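Local coordinates for protein cyclin-dependent kinase inhibitor 3 (Homo sapiens, PDB 1FPZ) that removes phosphate from phosphotyrosine, phosphoserine and phosphothreonine in proteins, and dephosphorylates the cyclin-dependent kinase CDK2 in a cyclin-dependent manner, at residues D160-E165 / E191-L196. The protein carries 1 engineered substitution. Sequence-based numbering, arbitrary orientation.
Sequences DTISPE and EFRDKL
Arg193 reaches the backbone of Ile162 with its guanidinium: NH2 donates to Ile162 O at 3.2 Å, with an N-H...O angle of 161°. The acceptor lies at the guanidinium edge, close to its plane, and NH2 in turn sits in the plane of the carbonyl. The same nitrogen is 3.5 Å from Asp160 CA, while Asp160 O lies over one guanidinium face. Asp160 OD2 stays 4.2 Å from Arg193 NE, too long for a salt bridge, and the carboxylate and guanidinium planes are 71° apart; any electrostatic help is probably modest. Arg193 CG is anti to its carbonyl carbon and the chain bends at chi2 (-106°), the course that brings the guanidinium to this backbone. In this alpha/beta fold of the protein-tyrosine phosphatase family, the arginine thus ties the C-terminal helix 192-197 to the link between helices 146-158 and 164-175. NH2 also bonds to Ser159 O, so it grips two carbonyls of that link. A leucine in place of Arg193 would probably leave the carbonyls of Ile162 and Ser159 without this shared donor. Further out, Ser163 OG caps Gln166 N. The neighbouring Phe192 packs on Cys153 and Cys119, joining helix 192-197 to helices 146-158 and 116-131.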
ATOM      1  N   ASP A 160       5.211  -3.609 -19.110  1.00 55.21           N
ATOM      2  CA  ASP A 160       5.056  -4.928 -19.668  1.00 58.68           C
ATOM      3  C   ASP A 160       6.415  -5.574 -19.872  1.00 59.55           C
ATOM      4  O   ASP A 160       6.515  -6.708 -20.341  1.00 59.74           O
ATOM      5  CB  ASP A 160       4.258  -4.813 -20.964  1.00 61.61           C
ATOM      6  CG  ASP A 160       2.865  -4.226 -20.725  1.00 64.34           C
ATOM      7  OD1 ASP A 160       2.318  -3.566 -21.644  1.00 65.51           O
ATOM      8  OD2 ASP A 160       2.321  -4.431 -19.607  1.00 64.46           O
ATOM      9  N   THR A 161       7.459  -4.864 -19.459  1.00 60.31           N
ATOM     10  CA  THR A 161       8.821  -5.354 -19.617  1.00 60.44           C
ATOM     11  C   THR A 161       9.467  -5.836 -18.315  1.00 61.21           C
ATOM     12  O   THR A 161      10.394  -6.652 -18.337  1.00 61.45           O
ATOM     13  CB  THR A 161       9.713  -4.253 -20.231  1.00 59.87           C
ATOM     14  OG1 THR A 161      10.039  -3.287 -19.227  1.00 58.26           O
ATOM     15  CG2 THR A 161       8.976  -3.538 -21.359  1.00 58.27           C
ATOM     16  N   ILE A 162       8.983  -5.335 -17.184  1.00 62.07           N
ATOM     17  CA  ILE A 162       9.555  -5.714 -15.899  1.00 63.43           C
ATOM     18  C   ILE A 162       9.071  -7.092 -15.451  1.00 64.15           C
ATOM     19  O   ILE A 162       7.893  -7.434 -15.599  1.00 64.84           O
ATOM     20  CB  ILE A 162       9.218  -4.664 -14.812  1.00 63.04           C
ATOM     21  CG1 ILE A 162      10.059  -4.916 -13.564  1.00 62.56           C
ATOM     22  CG2 ILE A 162       7.742  -4.726 -14.463  1.00 62.74           C
ATOM     23  CD1 ILE A 162       9.947  -3.807 -12.528  1.00 62.31           C
ATOM     24  N   SER A 163       9.994  -7.874 -14.903  1.00 64.32           N
ATOM     25  CA  SER A 163       9.696  -9.220 -14.435  1.00 63.82           C
ATOM     26  C   SER A 163       9.195  -9.207 -13.000  1.00 63.92           C
ATOM     27  O   SER A 163       9.452  -8.268 -12.249  1.00 63.31           O
ATOM     28  CB  SER A 163      10.957 -10.074 -14.496  1.00 62.97           C
ATOM     29  OG  SER A 163      11.915  -9.588 -13.573  1.00 61.84           O
ATOM     30  N   PRO A 164       8.484 -10.267 -12.596  1.00 64.04           N
ATOM     31  CA  PRO A 164       7.967 -10.344 -11.232  1.00 63.50           C
ATOM     32  C   PRO A 164       9.163 -10.287 -10.301  1.00 62.63           C
ATOM     33  O   PRO A 164       9.143  -9.634  -9.259  1.00 63.40           O
ATOM     34  CB  PRO A 164       7.283 -11.710 -11.205  1.00 64.18           C
ATOM     35  CG  PRO A 164       6.903 -11.947 -12.653  1.00 64.13           C
ATOM     36  CD  PRO A 164       8.140 -11.478 -13.361  1.00 64.78           C
ATOM     37  N   GLU A 165      10.221 -10.975 -10.704  1.00 61.06           N
ATOM     38  CA  GLU A 165      11.432 -11.009  -9.909  1.00 58.50           C
ATOM     39  C   GLU A 165      12.033  -9.625  -9.771  1.00 56.51           C
ATOM     40  O   GLU A 165      12.536  -9.269  -8.706  1.00 57.11           O
ATOM     41  CB  GLU A 165      12.430 -11.979 -10.531  1.00 59.16           C
ATOM     42  CG  GLU A 165      11.940 -13.416 -10.462  1.00 59.00           C
ATOM     43  CD  GLU A 165      11.697 -13.875  -9.030  1.00 57.98           C
ATOM     44  OE1 GLU A 165      11.110 -14.958  -8.855  1.00 58.60           O
ATOM     45  OE2 GLU A 165      12.098 -13.166  -8.084  1.00 56.58           O
ATOM     46  N   GLU A 191       2.489 -14.756 -12.157  1.00 61.36           N
ATOM     47  CA  GLU A 191       1.179 -15.117 -12.733  1.00 61.78           C
ATOM     48  C   GLU A 191       0.113 -14.043 -12.542  1.00 61.62           C
ATOM     49  O   GLU A 191      -1.004 -14.202 -13.031  1.00 61.18           O
ATOM     50  CB  GLU A 191       0.624 -16.452 -12.178  1.00 62.44           C
ATOM     51  CG  GLU A 191      -0.381 -16.322 -11.007  1.00 62.41           C
ATOM     52  CD  GLU A 191      -1.319 -17.532 -10.862  1.00 62.24           C
ATOM     53  OE1 GLU A 191      -2.128 -17.553  -9.906  1.00 61.30           O
ATOM     54  OE2 GLU A 191      -1.263 -18.453 -11.701  1.00 61.38           O
ATOM     55  N   PHE A 192       0.439 -12.965 -11.828  1.00 61.82           N
ATOM     56  CA  PHE A 192      -0.528 -11.889 -11.633  1.00 61.40           C
ATOM     57  C   PHE A 192      -0.937 -11.345 -12.999  1.00 61.17           C
ATOM     58  O   PHE A 192      -2.073 -10.911 -13.192  1.00 60.70           O
ATOM     59  CB  PHE A 192       0.062 -10.763 -10.759  1.00 60.67           C
ATOM     60  CG  PHE A 192      -0.541  -9.402 -11.027  1.00 60.44           C
ATOM     61  CD1 PHE A 192      -0.096  -8.631 -12.098  1.00 60.13           C
ATOM     62  CD2 PHE A 192      -1.579  -8.916 -10.243  1.00 60.59           C
ATOM     63  CE1 PHE A 192      -0.673  -7.406 -12.387  1.00 59.78           C
ATOM     64  CE2 PHE A 192      -2.164  -7.684 -10.527  1.00 59.87           C
ATOM     65  CZ  PHE A 192      -1.709  -6.931 -11.602  1.00 60.02           C
ATOM     66  N   ARG A 193       0.005 -11.370 -13.939  1.00 62.05           N
ATOM     67  CA  ARG A 193      -0.233 -10.899 -15.299  1.00 63.07           C
ATOM     68  C   ARG A 193      -1.206 -11.825 -16.016  1.00 63.66           C
ATOM     69  O   ARG A 193      -2.084 -11.382 -16.759  1.00 64.24           O
ATOM     70  CB  ARG A 193       1.084 -10.859 -16.080  1.00 63.60           C
ATOM     71  CG  ARG A 193       1.935  -9.635 -15.862  1.00 63.86           C
ATOM     72  CD  ARG A 193       1.877  -8.716 -17.083  1.00 64.74           C
ATOM     73  NE  ARG A 193       2.848  -7.626 -17.000  1.00 65.40           N
ATOM     74  CZ  ARG A 193       4.152  -7.800 -16.807  1.00 65.12           C
ATOM     75  NH1 ARG A 193       4.650  -9.023 -16.675  1.00 65.62           N
ATOM     76  NH2 ARG A 193       4.958  -6.753 -16.741  1.00 64.58           N
ATOM     77  N   ASP A 194      -1.040 -13.121 -15.796  1.00 63.70           N
ATOM     78  CA  ASP A 194      -1.915 -14.081 -16.433  1.00 64.11           C
ATOM     79  C   ASP A 194      -3.308 -14.009 -15.806  1.00 63.96           C
ATOM     80  O   ASP A 194      -4.315 -13.968 -16.521  1.00 64.20           O
ATOM     81  CB  ASP A 194      -1.313 -15.486 -16.323  1.00 64.02           C
ATOM     82  CG  ASP A 194      -0.030 -15.636 -17.137  1.00 63.73           C
ATOM     83  OD1 ASP A 194      -0.051 -15.359 -18.352  1.00 63.01           O
ATOM     84  OD2 ASP A 194       1.002 -16.033 -16.567  1.00 63.76           O
ATOM     85  N   LYS A 195      -3.373 -13.955 -14.478  1.00 63.32           N
ATOM     86  CA  LYS A 195      -4.663 -13.885 -13.811  1.00 62.23           C
ATOM     87  C   LYS A 195      -5.371 -12.616 -14.226  1.00 62.12           C
ATOM     88  O   LYS A 195      -6.566 -12.628 -14.499  1.00 62.44           O
ATOM     89  CB  LYS A 195      -4.495 -13.928 -12.299  1.00 61.43           C
ATOM     90  CG  LYS A 195      -5.351 -14.993 -11.640  1.00 60.74           C
ATOM     91  CD  LYS A 195      -4.514 -15.886 -10.748  1.00 60.72           C
ATOM     92  CE  LYS A 195      -3.903 -15.103  -9.602  1.00 60.98           C
ATOM     93  NZ  LYS A 195      -4.950 -14.523  -8.715  1.00 61.77           N
ATOM     94  N   LEU A 196      -4.634 -11.519 -14.296  1.00 62.29           N
ATOM     95  CA  LEU A 196      -5.250 -10.270 -14.696  1.00 63.37           C
ATOM     96  C   LEU A 196      -5.698 -10.367 -16.151  1.00 64.34           C
ATOM     97  O   LEU A 196      -6.734  -9.819 -16.519  1.00 64.55           O
ATOM     98  CB  LEU A 196      -4.272  -9.104 -14.505  1.00 62.51           C
ATOM     99  CG  LEU A 196      -4.852  -7.683 -14.519  1.00 61.36           C
ATOM    100  CD1 LEU A 196      -5.263  -7.275 -15.916  1.00 60.96           C
ATOM    101  CD2 LEU A 196      -6.039  -7.618 -13.574  1.00 61.74           C
TER